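Local coordinates for minor fimbrium subunit Mfa5 (Porphyromonas gingivalis ATCC 33277, PDB 6TO1), which serves as an accessory subunit of the minor fimbriae, filamentous pili that mediate biofilm formation and adhesion to host cells and other bacteria, at residues R183-F187 with I219-S223; L232-L237 with L370-L375; Q241-V247 with K306-L312; A250-E255 with H293-R299. Where two conformers were deposited one is given. Numbering follows the deposited sequence.

Contact 1: residues R183-F187 with I219-S223; sequences RLSDF and IMATS
I219 and F187 bring the C-terminal part of helix 209-220 against strand 181-186, an outermost strand of the central sheet in a von Willebrand factor A domain. Residues 183-186 are extended apart from L184, whose helical psi of -38° belongs to a classic beta bulge in which L184 and S185 both face L174; at F187 the chain turns a corner. I219 and M220 are helical, and M220 to S223 form a type I turn, with S223 N bonded to M220 O at 2.9 Å. D186 CA and I219 CA are closest, 7.1 Å apart. F187, chi1 m (-74°), swings its ring over I219, so that I219 CG2 lies 4.0 Å from the ring centroid and 25° off its normal, a CH-pi contact; flat ring and branched aliphatic side chain offer complementary apolar surfaces. M220 SD approaches the ring edge, 3.9 Å from F187 CZ, a Met-aromatic contact. R183, chi1 and chi2 t and chi3 m, lays one guanidinium face on I219, CZ to CG1 3.9 Å, its length leaving the charge at the exposed rim. D186 OD1 accepts from F187 N at 2.7 Å. A water donates to D186 OD1 (2.9 Å) and I219 O (2.8 Å) and accepts from T222 OG1 (2.5 Å). No direct hydrogen bond crosses the contact: apolar packing joins strand and helix, while the water serves polar groups at the margin.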
loop_
_atom_site.group_PDB
_atom_site.type_symbol
_atom_site.label_atom_id
_atom_site.label_comp_id
_atom_site.label_asym_id
_atom_site.label_seq_id
_atom_site.Cartn_x
_atom_site.Cartn_y
_atom_site.Cartn_z
ATOM N N ARG A 183 32.240 7.494 17.886
ATOM C CA ARG A 183 31.447 7.120 16.713
ATOM C C ARG A 183 31.954 5.773 16.222
ATOM O O ARG A 183 33.001 5.695 15.570
ATOM C CB ARG A 183 31.532 8.163 15.607
ATOM C CG ARG A 183 30.636 7.780 14.404
ATOM C CD ARG A 183 30.829 8.725 13.223
ATOM N NE ARG A 183 30.465 10.086 13.612
ATOM C CZ ARG A 183 29.901 10.985 12.808
ATOM N NH1 ARG A 183 29.632 10.684 11.545
ATOM N NH2 ARG A 183 29.608 12.199 13.272
ATOM N N LEU A 184 31.216 4.710 16.519
ATOM C CA LEU A 184 31.647 3.372 16.125
ATOM C C LEU A 184 31.219 3.036 14.695
ATOM O O LEU A 184 31.967 2.377 13.959
ATOM C CB LEU A 184 31.088 2.343 17.086
ATOM C CG LEU A 184 31.556 2.469 18.556
ATOM C CD1 LEU A 184 31.064 1.286 19.395
ATOM C CD2 LEU A 184 33.068 2.610 18.653
ATOM N N SER A 185 30.019 3.456 14.290
ATOM C CA SER A 185 29.577 3.272 12.908
ATOM C C SER A 185 28.615 4.376 12.484
ATOM O O SER A 185 27.738 4.757 13.251
ATOM C CB SER A 185 28.906 1.900 12.741
ATOM O OG SER A 185 28.580 1.644 11.383
ATOM N N ASP A 186 28.803 4.913 11.274
ATOM C CA ASP A 186 27.741 5.699 10.647
ATOM C C ASP A 186 26.606 4.753 10.245
ATOM O O ASP A 186 26.697 3.537 10.393
ATOM C CB ASP A 186 28.255 6.466 9.423
ATOM C CG ASP A 186 27.420 7.741 9.092
ATOM O OD1 ASP A 186 26.288 7.952 9.596
ATOM O OD2 ASP A 186 27.912 8.555 8.284
ATOM N N PHE A 187 25.542 5.316 9.689
ATOM C CA PHE A 187 24.393 4.513 9.290
ATOM C C PHE A 187 24.804 3.382 8.346
ATOM O O PHE A 187 25.509 3.605 7.357
ATOM C CB PHE A 187 23.371 5.412 8.627
ATOM C CG PHE A 187 22.628 6.299 9.580
ATOM C CD1 PHE A 187 21.891 5.770 10.611
ATOM C CD2 PHE A 187 22.666 7.680 9.414
ATOM C CE1 PHE A 187 21.182 6.595 11.476
ATOM C CE2 PHE A 187 21.964 8.509 10.267
ATOM C CZ PHE A 187 21.222 7.970 11.290
ATOM N N ILE A 219 24.811 12.528 14.322
ATOM C CA ILE A 219 24.648 11.495 13.311
ATOM C C ILE A 219 23.261 11.562 12.697
ATOM O O ILE A 219 23.108 11.468 11.479
ATOM C CB ILE A 219 24.917 10.111 13.923
ATOM C CG1 ILE A 219 26.405 9.972 14.231
ATOM C CG2 ILE A 219 24.486 9.004 12.965
ATOM C CD1 ILE A 219 26.762 8.804 15.107
ATOM N N MET A 220 22.232 11.714 13.526
ATOM C CA MET A 220 20.864 11.718 13.026
ATOM C C MET A 220 20.564 12.930 12.160
ATOM O O MET A 220 19.651 12.868 11.323
ATOM C CB MET A 220 19.888 11.663 14.197
ATOM C CG MET A 220 18.466 11.363 13.748
ATOM S SD MET A 220 18.298 9.629 13.232
ATOM C CE MET A 220 18.126 8.768 14.783
ATOM N N ALA A 221 21.335 14.010 12.299
ATOM C CA ALA A 221 21.103 15.207 11.494
ATOM C C ALA A 221 21.174 14.951 9.991
ATOM O O ALA A 221 20.605 15.718 9.216
ATOM C CB ALA A 221 22.112 16.286 11.858
ATOM N N THR A 222 21.892 13.931 9.549
ATOM C CA THR A 222 21.969 13.655 8.112
ATOM C C THR A 222 20.849 12.740 7.613
ATOM O O THR A 222 20.755 12.484 6.406
ATOM C CB THR A 222 23.318 13.022 7.770
ATOM O OG1 THR A 222 23.331 11.679 8.271
ATOM C CG2 THR A 222 24.462 13.825 8.416
ATOM N N SER A 223 20.003 12.252 8.500
ATOM C CA SER A 223 18.966 11.308 8.123
ATOM C C SER A 223 17.841 11.998 7.373
ATOM O O SER A 223 17.383 13.077 7.760
ATOM C CB SER A 223 18.395 10.629 9.376
ATOM O OG SER A 223 17.202 9.884 9.084
HETATM O O HOH W 1 25.088 10.635 9.670
#

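Contact 2: residues L232-L237 with L370-L375; sequences LMSDGL and LANNSL. With PO4 (phosphate ion), chain D.
A glycine that no other residue could easily replace lets helix 369-378 press on the loop leaving strand 227-234. In this Rossmann-like von Willebrand factor A fold, that central strand leads to the magnesium site. G236 has phi/psi 99/-10; a beta carbon there would jam against the preceding carbonyl and lie 2.8 Å from A371 O. Its CA thus lies 4.2 Å from A371 CA and 3.5 Å from L375 CD1, and A371 CA makes a 3.6 Å CA-H...O contact to G236 O. The small A371 lets the helix sit close, its CB 3.3 Å from D235 O. Leucines fill the flanks: L375 (mt) CD2 meets L232 CD2 at 3.9 Å, and L237 CD1 meets L370 CD2 at 3.8 Å, both tp. An ST turn (G236 N to S234 OG 2.9 Å, OG also hydrogen-bonded to D133) and an Asx turn (L237 N to D235 OD1 3.3 Å) fold the loop. D235 OD2 is bonded to the magnesium ligand S137 and salt-bridged to R145. N372 ND2 makes a weak 3.4 Å hydrogen bond to phosphate O1, probably from the crystallisation liquor and also held by K376. A water donates to D235 O (2.9 Å) and N372 OD1 (3.0 Å).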
loop_
_atom_site.group_PDB
_atom_site.type_symbol
_atom_site.label_atom_id
_atom_site.label_comp_id
_atom_site.label_asym_id
_atom_site.label_seq_id
_atom_site.Cartn_x
_atom_site.Cartn_y
_atom_site.Cartn_z
ATOM N N LEU A 232 19.127 4.359 23.839
ATOM C CA LEU A 232 20.177 4.534 24.831
ATOM C C LEU A 232 20.177 3.353 25.783
ATOM O O LEU A 232 19.164 3.057 26.414
ATOM C CB LEU A 232 19.978 5.838 25.618
ATOM C CG LEU A 232 20.919 6.131 26.762
ATOM C CD1 LEU A 232 22.352 6.335 26.295
ATOM C CD2 LEU A 232 20.380 7.369 27.521
ATOM N N MET A 233 21.325 2.705 25.905
ATOM C CA MET A 233 21.517 1.533 26.744
ATOM C C MET A 233 22.513 1.924 27.825
ATOM O O MET A 233 23.706 2.099 27.545
ATOM C CB MET A 233 22.031 0.359 25.902
ATOM C CG MET A 233 20.986 -0.126 24.908
ATOM S SD MET A 233 21.615 -0.895 23.400
ATOM C CE MET A 233 22.550 -2.248 24.102
ATOM N N SER A 234 22.037 2.086 29.052
ATOM C CA SER A 234 22.881 2.662 30.087
ATOM C C SER A 234 22.445 2.130 31.440
ATOM O O SER A 234 21.298 1.726 31.617
ATOM C CB SER A 234 22.799 4.197 30.046
ATOM O OG SER A 234 23.478 4.751 31.165
ATOM N N ASP A 235 23.357 2.158 32.419
ATOM C CA ASP A 235 22.842 1.855 33.750
ATOM C C ASP A 235 22.195 3.067 34.406
ATOM O O ASP A 235 21.616 2.923 35.486
ATOM C CB ASP A 235 23.904 1.252 34.672
ATOM C CG ASP A 235 25.059 2.177 34.966
ATOM O OD1 ASP A 235 24.885 3.431 35.026
ATOM O OD2 ASP A 235 26.174 1.622 35.153
ATOM N N GLY A 236 22.256 4.241 33.776
ATOM C CA GLY A 236 21.403 5.359 34.143
ATOM C C GLY A 236 22.035 6.414 35.026
ATOM O O GLY A 236 21.408 7.468 35.256
ATOM N N LEU A 237 23.214 6.173 35.568
ATOM C CA LEU A 237 23.858 7.163 36.426
ATOM C C LEU A 237 24.891 7.962 35.640
ATOM O O LEU A 237 26.066 7.591 35.570
ATOM C CB LEU A 237 24.483 6.475 37.637
ATOM C CG LEU A 237 25.078 7.430 38.672
ATOM C CD1 LEU A 237 23.951 8.353 39.188
ATOM C CD2 LEU A 237 25.778 6.742 39.814
ATOM N N LEU A 370 17.118 6.971 41.132
ATOM C CA LEU A 370 17.698 8.090 40.384
ATOM C C LEU A 370 18.030 7.664 38.958
ATOM O O LEU A 370 17.761 8.387 37.982
ATOM C CB LEU A 370 18.973 8.600 41.068
ATOM C CG LEU A 370 19.854 9.592 40.318
ATOM C CD1 LEU A 370 19.063 10.834 39.949
ATOM C CD2 LEU A 370 21.054 9.946 41.120
ATOM N N ALA A 371 18.634 6.491 38.820
ATOM C CA ALA A 371 19.053 6.024 37.503
ATOM C C ALA A 371 17.858 5.705 36.628
ATOM O O ALA A 371 17.793 6.141 35.475
ATOM C CB ALA A 371 19.933 4.785 37.642
ATOM N N ASN A 372 16.928 4.887 37.138
ATOM C CA ASN A 372 15.799 4.494 36.311
ATOM C C ASN A 372 14.918 5.692 35.972
ATOM O O ASN A 372 14.433 5.817 34.835
ATOM C CB ASN A 372 14.989 3.411 37.022
ATOM C CG ASN A 372 15.719 2.082 37.077
ATOM O OD1 ASN A 372 16.817 1.950 36.561
ATOM N ND2 ASN A 372 15.102 1.093 37.720
ATOM N N ASN A 373 14.670 6.564 36.955
ATOM C CA ASN A 373 13.807 7.712 36.722
ATOM C C ASN A 373 14.464 8.720 35.799
ATOM O O ASN A 373 13.775 9.358 34.994
ATOM C CB ASN A 373 13.419 8.343 38.059
ATOM C CG ASN A 373 12.481 7.448 38.852
ATOM O OD1 ASN A 373 12.129 6.360 38.393
ATOM N ND2 ASN A 373 12.071 7.898 40.027
ATOM N N SER A 374 15.794 8.883 35.888
ATOM C CA SER A 374 16.493 9.704 34.901
ATOM C C SER A 374 16.301 9.146 33.496
ATOM O O SER A 374 16.005 9.891 32.556
ATOM C CB SER A 374 17.974 9.807 35.246
ATOM O OG SER A 374 18.154 10.624 36.369
ATOM N N LEU A 375 16.455 7.826 33.332
ATOM C CA LEU A 375 16.244 7.220 32.019
ATOM C C LEU A 375 14.785 7.304 31.573
ATOM O O LEU A 375 14.517 7.436 30.382
ATOM C CB LEU A 375 16.735 5.766 32.026
ATOM C CG LEU A 375 18.273 5.629 32.143
ATOM C CD1 LEU A 375 18.602 4.152 32.334
ATOM C CD2 LEU A 375 18.968 6.161 30.922
HETATM P P PO4 D . 11.730 2.785 39.386
HETATM O O1 PO4 D . 11.809 1.892 38.166
HETATM O O2 PO4 D . 11.029 4.082 39.048
HETATM O O3 PO4 D . 10.911 2.132 40.476
HETATM O O4 PO4 D . 13.114 3.088 39.904
HETATM O O HOH W 2 19.330 1.230 35.020
#

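Contact 3: residues Q241-V247 with K306-L312; sequences QYPVKNV and KFDYSNL
Around V244 and F307 two otherwise irregular segments are extended and run antiparallel, P243 facing D308, V244 facing F307 (CA atoms 4.7 Å apart) and K245 facing K306. Backbone bonds flank the central pair: D308 N donates to P243 O at 3.0 Å and K245 N to K306 O at 2.7 Å. P243 lacks an amide hydrogen, but its carbonyl also takes a CA-H...O contact from F307 CA at 3.5 Å. The two backbone bonds make a single beta bridge between loops of the von Willebrand factor A domain, one following strand 227-234 and the other strand 296-298. Separate side-chain bonds add to it. K306 NZ reaches K245 O at 2.9 Å, its charge met by a salt bridge to D251, and Y242, chi1 m, donates from OH to L312 O at 2.7 Å. D308, chi1 t, makes an Asx turn: OD1 accepts from S310 N (2.9 Å) and S310 OG (2.8 Å). A water accepts from K245 NZ at 2.7 Å and donates weakly to D308 OD1 at 3.3 Å. Q241 NE2 bonds to Y242 O at 3.2 Å, so that carbonyl has a donor. Y242 CD2 lies 3.7 Å from Y309 CD1 and V244 CG2 4.2 Å from F307 CE1; Y309 OH is bonded to E347.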
loop_
_atom_site.group_PDB
_atom_site.type_symbol
_atom_site.label_atom_id
_atom_site.label_comp_id
_atom_site.label_asym_id
_atom_site.label_seq_id
_atom_site.Cartn_x
_atom_site.Cartn_y
_atom_site.Cartn_z
ATOM N N GLN A 241 29.374 15.725 31.920
ATOM C CA GLN A 241 28.560 16.538 31.028
ATOM C C GLN A 241 29.408 17.633 30.392
ATOM O O GLN A 241 30.575 17.845 30.742
ATOM C CB GLN A 241 27.363 17.139 31.776
ATOM C CG GLN A 241 27.724 18.295 32.683
ATOM C CD GLN A 241 26.498 19.051 33.170
ATOM O OE1 GLN A 241 25.803 18.613 34.067
ATOM N NE2 GLN A 241 26.226 20.184 32.557
ATOM N N TYR A 242 28.781 18.358 29.449
ATOM C CA TYR A 242 29.461 19.457 28.797
ATOM C C TYR A 242 29.356 20.739 29.622
ATOM O O TYR A 242 28.374 20.951 30.349
ATOM C CB TYR A 242 28.870 19.723 27.403
ATOM C CG TYR A 242 29.169 18.630 26.408
ATOM C CD1 TYR A 242 30.477 18.180 26.226
ATOM C CD2 TYR A 242 28.150 18.042 25.663
ATOM C CE1 TYR A 242 30.762 17.184 25.335
ATOM C CE2 TYR A 242 28.422 17.030 24.757
ATOM C CZ TYR A 242 29.736 16.600 24.612
ATOM O OH TYR A 242 30.029 15.605 23.726
ATOM N N PRO A 243 30.317 21.641 29.440
ATOM C CA PRO A 243 30.269 22.925 30.142
ATOM C C PRO A 243 29.063 23.755 29.750
ATOM O O PRO A 243 28.564 23.688 28.623
ATOM C CB PRO A 243 31.562 23.627 29.702
ATOM C CG PRO A 243 32.447 22.549 29.181
ATOM C CD PRO A 243 31.537 21.492 28.623
ATOM N N VAL A 244 28.629 24.570 30.691
ATOM C CA VAL A 244 27.537 25.513 30.501
ATOM C C VAL A 244 28.139 26.899 30.265
ATOM O O VAL A 244 28.912 27.395 31.090
ATOM C CB VAL A 244 26.607 25.523 31.721
ATOM C CG1 VAL A 244 25.573 26.638 31.600
ATOM C CG2 VAL A 244 25.915 24.169 31.927
ATOM N N LYS A 245 27.739 27.540 29.177
ATOM C CA LYS A 245 28.243 28.857 28.812
ATOM C C LYS A 245 27.614 29.936 29.667
ATOM O O LYS A 245 26.418 29.876 29.990
ATOM C CB LYS A 245 27.943 29.157 27.343
ATOM C CG LYS A 245 28.553 28.197 26.379
ATOM C CD LYS A 245 28.243 28.693 24.954
ATOM C CE LYS A 245 29.180 28.108 23.929
ATOM N NZ LYS A 245 28.923 28.682 22.562
ATOM N N ASN A 246 28.446 30.908 30.054
ATOM C CA ASN A 246 28.025 32.046 30.870
ATOM C C ASN A 246 27.143 31.596 32.020
ATOM O O ASN A 246 26.034 32.090 32.226
ATOM C CB ASN A 246 27.306 33.088 30.022
ATOM C CG ASN A 246 28.165 33.603 28.901
ATOM O OD1 ASN A 246 27.787 33.542 27.730
ATOM N ND2 ASN A 246 29.340 34.099 29.250
ATOM N N VAL A 247 27.661 30.650 32.803
ATOM C CA VAL A 247 26.826 29.991 33.795
ATOM C C VAL A 247 26.454 30.977 34.895
ATOM O O VAL A 247 27.264 31.825 35.315
ATOM C CB VAL A 247 27.542 28.749 34.351
ATOM C CG1 VAL A 247 28.849 29.155 35.073
ATOM C CG2 VAL A 247 26.605 27.950 35.246
ATOM N N LYS A 306 23.056 27.158 25.562
ATOM C CA LYS A 306 23.780 27.223 26.823
ATOM C C LYS A 306 24.913 26.200 26.941
ATOM O O LYS A 306 25.728 26.318 27.863
ATOM C CB LYS A 306 22.787 27.056 27.973
ATOM C CG LYS A 306 22.272 28.378 28.523
ATOM C CD LYS A 306 23.233 28.845 29.627
ATOM C CE LYS A 306 22.749 30.051 30.316
ATOM N NZ LYS A 306 23.844 30.590 31.139
ATOM N N PHE A 307 24.993 25.195 26.068
ATOM C CA PHE A 307 26.049 24.205 26.190
ATOM C C PHE A 307 27.194 24.498 25.237
ATOM O O PHE A 307 26.986 24.919 24.092
ATOM C CB PHE A 307 25.525 22.790 25.939
ATOM C CG PHE A 307 24.615 22.291 27.010
ATOM C CD1 PHE A 307 25.105 21.927 28.246
ATOM C CD2 PHE A 307 23.250 22.196 26.786
ATOM C CE1 PHE A 307 24.228 21.470 29.250
ATOM C CE2 PHE A 307 22.400 21.746 27.746
ATOM C CZ PHE A 307 22.895 21.367 28.992
ATOM N N ASP A 308 28.409 24.271 25.711
ATOM C CA ASP A 308 29.591 24.393 24.874
ATOM C C ASP A 308 29.881 23.023 24.276
ATOM O O ASP A 308 30.342 22.112 24.967
ATOM C CB ASP A 308 30.784 24.928 25.660
ATOM C CG ASP A 308 32.005 25.149 24.790
ATOM O OD1 ASP A 308 31.980 24.853 23.571
ATOM O OD2 ASP A 308 33.007 25.612 25.366
ATOM N N TYR A 309 29.615 22.891 22.980
ATOM C CA TYR A 309 29.849 21.651 22.261
ATOM C C TYR A 309 31.106 21.703 21.400
ATOM O O TYR A 309 31.367 20.765 20.643
ATOM C CB TYR A 309 28.673 21.340 21.353
ATOM C CG TYR A 309 27.314 21.125 21.990
ATOM C CD1 TYR A 309 27.049 20.002 22.773
ATOM C CD2 TYR A 309 26.281 22.010 21.744
ATOM C CE1 TYR A 309 25.773 19.783 23.309
ATOM C CE2 TYR A 309 25.002 21.799 22.261
ATOM C CZ TYR A 309 24.758 20.674 23.032
ATOM O OH TYR A 309 23.510 20.480 23.536
ATOM N N SER A 310 31.897 22.767 21.510
ATOM C CA SER A 310 33.033 22.962 20.600
ATOM C C SER A 310 34.038 21.820 20.669
ATOM O O SER A 310 34.675 21.494 19.660
ATOM C CB SER A 310 33.706 24.299 20.912
ATOM O OG SER A 310 34.340 24.277 22.190
ATOM N N ASN A 311 34.181 21.200 21.837
ATOM C CA ASN A 311 34.999 20.010 22.064
ATOM C C ASN A 311 34.079 18.917 22.592
ATOM O O ASN A 311 33.629 18.997 23.737
ATOM C CB ASN A 311 36.102 20.313 23.073
ATOM C CG ASN A 311 36.871 19.090 23.474
ATOM O OD1 ASN A 311 36.686 18.006 22.921
ATOM N ND2 ASN A 311 37.756 19.250 24.436
ATOM N N LEU A 312 33.795 17.904 21.768
ATOM C CA LEU A 312 32.862 16.850 22.180
ATOM C C LEU A 312 33.425 15.916 23.257
ATOM O O LEU A 312 32.678 15.060 23.755
ATOM C CB LEU A 312 32.425 16.042 20.970
ATOM C CG LEU A 312 31.527 16.796 19.990
ATOM C CD1 LEU A 312 31.198 15.819 18.852
ATOM C CD2 LEU A 312 30.277 17.355 20.633
HETATM O O HOH W 3 30.654 26.997 21.433
#

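Contact 4: residues A250-E255 with H293-R299; sequences ADFIGE and HSSKVGR
This is a short antiparallel strand pairing at the edge of a small mixed sheet, where outermost strand 252-253 lies beside strand 296-298. I253 and V297 form the hydrogen-bonded pair, CA atoms 5.3 Å apart, with I253 N to V297 O 2.7 Å and V297 N to I253 O 2.8 Å; their beta-branched side chains share one face and suit the extended backbone. F252 and G298 are the neighbouring non-hydrogen-bonded pair, CA atoms 4.2 Å apart, with F252 CD1 3.6 Å from G298 N. R299 N donates to D251 O at 3.1 Å and R299 NE weakly to A250 O at 3.2 Å; I253 CD1 lies over one guanidinium face. Past G254 and K296 (CA atoms 4.5 Å apart) the chains separate, E255 CA to H293 CA being 7.2 Å. One water accepts from G254 N (3.0 Å) and K296 NZ (2.9 Å); a second accepts from E255 N (3.0 Å) and donates to H293 O and S295 O, each 2.7 Å. H293 ND1 gives E255 OE2 (chi1 m, chi2 t) a straight 2.6 Å hydrogen bond. Strand 336-338 pairs with the other edge of 296-298, its Y338 ring edge-to-face with F252, while helix 262-272 packs against I253, E255 and H293.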
loop_
_atom_site.group_PDB
_atom_site.type_symbol
_atom_site.label_atom_id
_atom_site.label_comp_id
_atom_site.label_asym_id
_atom_site.label_seq_id
_atom_site.Cartn_x
_atom_site.Cartn_y
_atom_site.Cartn_z
ATOM N N ALA A 250 20.938 30.888 37.939
ATOM C CA ALA A 250 19.630 30.591 37.374
ATOM C C ALA A 250 19.651 29.350 36.497
ATOM O O ALA A 250 18.598 28.912 36.041
ATOM C CB ALA A 250 19.102 31.781 36.570
ATOM N N ASP A 251 20.818 28.772 36.264
ATOM C CA ASP A 251 20.949 27.546 35.500
ATOM C C ASP A 251 20.800 26.309 36.377
ATOM O O ASP A 251 21.023 25.189 35.900
ATOM C CB ASP A 251 22.298 27.565 34.789
ATOM C CG ASP A 251 22.407 28.697 33.785
ATOM O OD1 ASP A 251 21.349 29.091 33.234
ATOM O OD2 ASP A 251 23.538 29.162 33.529
ATOM N N PHE A 252 20.428 26.498 37.645
ATOM C CA PHE A 252 20.304 25.432 38.627
ATOM C C PHE A 252 18.928 25.545 39.249
ATOM O O PHE A 252 18.262 26.583 39.133
ATOM C CB PHE A 252 21.399 25.506 39.705
ATOM C CG PHE A 252 22.775 25.459 39.139
ATOM C CD1 PHE A 252 23.535 24.323 39.237
ATOM C CD2 PHE A 252 23.311 26.565 38.483
ATOM C CE1 PHE A 252 24.813 24.267 38.681
ATOM C CE2 PHE A 252 24.558 26.519 37.905
ATOM C CZ PHE A 252 25.334 25.380 38.020
ATOM N N ILE A 253 18.507 24.472 39.917
ATOM C CA ILE A 253 17.177 24.403 40.504
ATOM C C ILE A 253 17.230 23.562 41.762
ATOM O O ILE A 253 18.040 22.650 41.884
ATOM C CB ILE A 253 16.174 23.840 39.467
ATOM C CG1 ILE A 253 14.729 23.907 39.965
ATOM C CG2 ILE A 253 16.507 22.376 39.116
ATOM C CD1 ILE A 253 13.734 23.502 38.880
ATOM N N GLY A 254 16.329 23.873 42.700
ATOM C CA GLY A 254 16.219 23.140 43.938
ATOM C C GLY A 254 15.149 22.054 43.910
ATOM O O GLY A 254 14.465 21.839 42.917
ATOM N N GLU A 255 15.004 21.401 45.066
ATOM C CA GLU A 255 14.037 20.328 45.264
ATOM C C GLU A 255 12.662 20.720 44.738
ATOM O O GLU A 255 12.184 21.839 44.964
ATOM C CB GLU A 255 13.957 19.973 46.764
ATOM C CG GLU A 255 15.163 19.214 47.320
ATOM C CD GLU A 255 15.095 18.916 48.817
ATOM O OE1 GLU A 255 14.308 19.572 49.553
ATOM O OE2 GLU A 255 15.838 18.031 49.270
ATOM N N HIS A 293 19.394 20.046 51.866
ATOM C CA HIS A 293 18.101 20.127 51.202
ATOM C C HIS A 293 17.892 21.443 50.466
ATOM O O HIS A 293 17.017 21.520 49.591
ATOM C CB HIS A 293 16.968 19.913 52.219
ATOM C CG HIS A 293 16.787 18.485 52.620
ATOM N ND1 HIS A 293 16.404 17.507 51.727
ATOM C CD2 HIS A 293 16.949 17.865 53.813
ATOM C CE1 HIS A 293 16.352 16.344 52.348
ATOM N NE2 HIS A 293 16.663 16.536 53.618
ATOM N N SER A 294 18.648 22.483 50.798
ATOM C CA SER A 294 18.505 23.784 50.154
ATOM C C SER A 294 19.434 23.970 48.957
ATOM O O SER A 294 19.359 25.000 48.286
ATOM C CB SER A 294 18.769 24.900 51.171
ATOM O OG SER A 294 17.797 24.832 52.205
ATOM N N SER A 295 20.287 22.999 48.671
ATOM C CA SER A 295 21.211 23.122 47.547
ATOM C C SER A 295 20.495 23.097 46.201
ATOM O O SER A 295 19.348 22.677 46.072
ATOM C CB SER A 295 22.240 22.000 47.603
ATOM O OG SER A 295 23.060 22.128 48.748
ATOM N N LYS A 296 21.219 23.523 45.168
ATOM C CA LYS A 296 20.686 23.681 43.829
ATOM C C LYS A 296 21.494 22.793 42.890
ATOM O O LYS A 296 22.720 22.694 43.012
ATOM C CB LYS A 296 20.740 25.139 43.383
ATOM C CG LYS A 296 20.098 26.134 44.380
ATOM C CD LYS A 296 18.592 26.011 44.442
ATOM C CE LYS A 296 17.999 27.199 45.239
ATOM N NZ LYS A 296 16.523 27.117 45.372
ATOM N N VAL A 297 20.798 22.138 41.978
ATOM C CA VAL A 297 21.429 21.241 41.019
ATOM C C VAL A 297 21.091 21.679 39.611
ATOM O O VAL A 297 20.124 22.406 39.366
ATOM C CB VAL A 297 21.020 19.766 41.255
ATOM C CG1 VAL A 297 21.413 19.347 42.681
ATOM C CG2 VAL A 297 19.526 19.544 41.012
ATOM N N GLY A 298 21.894 21.206 38.661
ATOM C CA GLY A 298 21.738 21.676 37.297
ATOM C C GLY A 298 20.337 21.406 36.765
ATOM O O GLY A 298 19.742 20.352 37.018
ATOM N N ARG A 299 19.812 22.376 36.024
ATOM C CA ARG A 299 18.507 22.218 35.394
ATOM C C ARG A 299 18.553 21.191 34.266
ATOM O O ARG A 299 19.620 20.814 33.771
ATOM C CB ARG A 299 18.029 23.563 34.842
ATOM C CG ARG A 299 17.623 24.536 35.936
ATOM C CD ARG A 299 17.207 25.880 35.370
ATOM N NE ARG A 299 16.406 26.627 36.330
ATOM C CZ ARG A 299 15.099 26.444 36.529
ATOM N NH1 ARG A 299 14.428 25.530 35.835
ATOM N NH2 ARG A 299 14.472 27.179 37.436
HETATM O O HOH W 4 14.987 26.561 42.953
HETATM O O HOH W 5 16.866 22.467 47.115
#

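In the fold
All four contacts lie in the von Willebrand factor A part of the chain. Contacts 1 and 2 reach the same six-stranded sheet, their centres about 23 Å apart, and helix 209-220 of the first is followed by strand 227-234 of the second. Contact 3 is nested in the loop closed by contact 2, and contact 4 in that closed by contact 3. These last two touch directly: K306 NZ and D251 OD2 form a 2.8 Å salt bridge, and V247 CG2 packs on F252 CE2 at 3.6 Å. Magnesium, bound by S135, S137 and T207, is about 4 Å from the D235 side chain in contact 2 and about 13 Å from that of Q241 in contact 3.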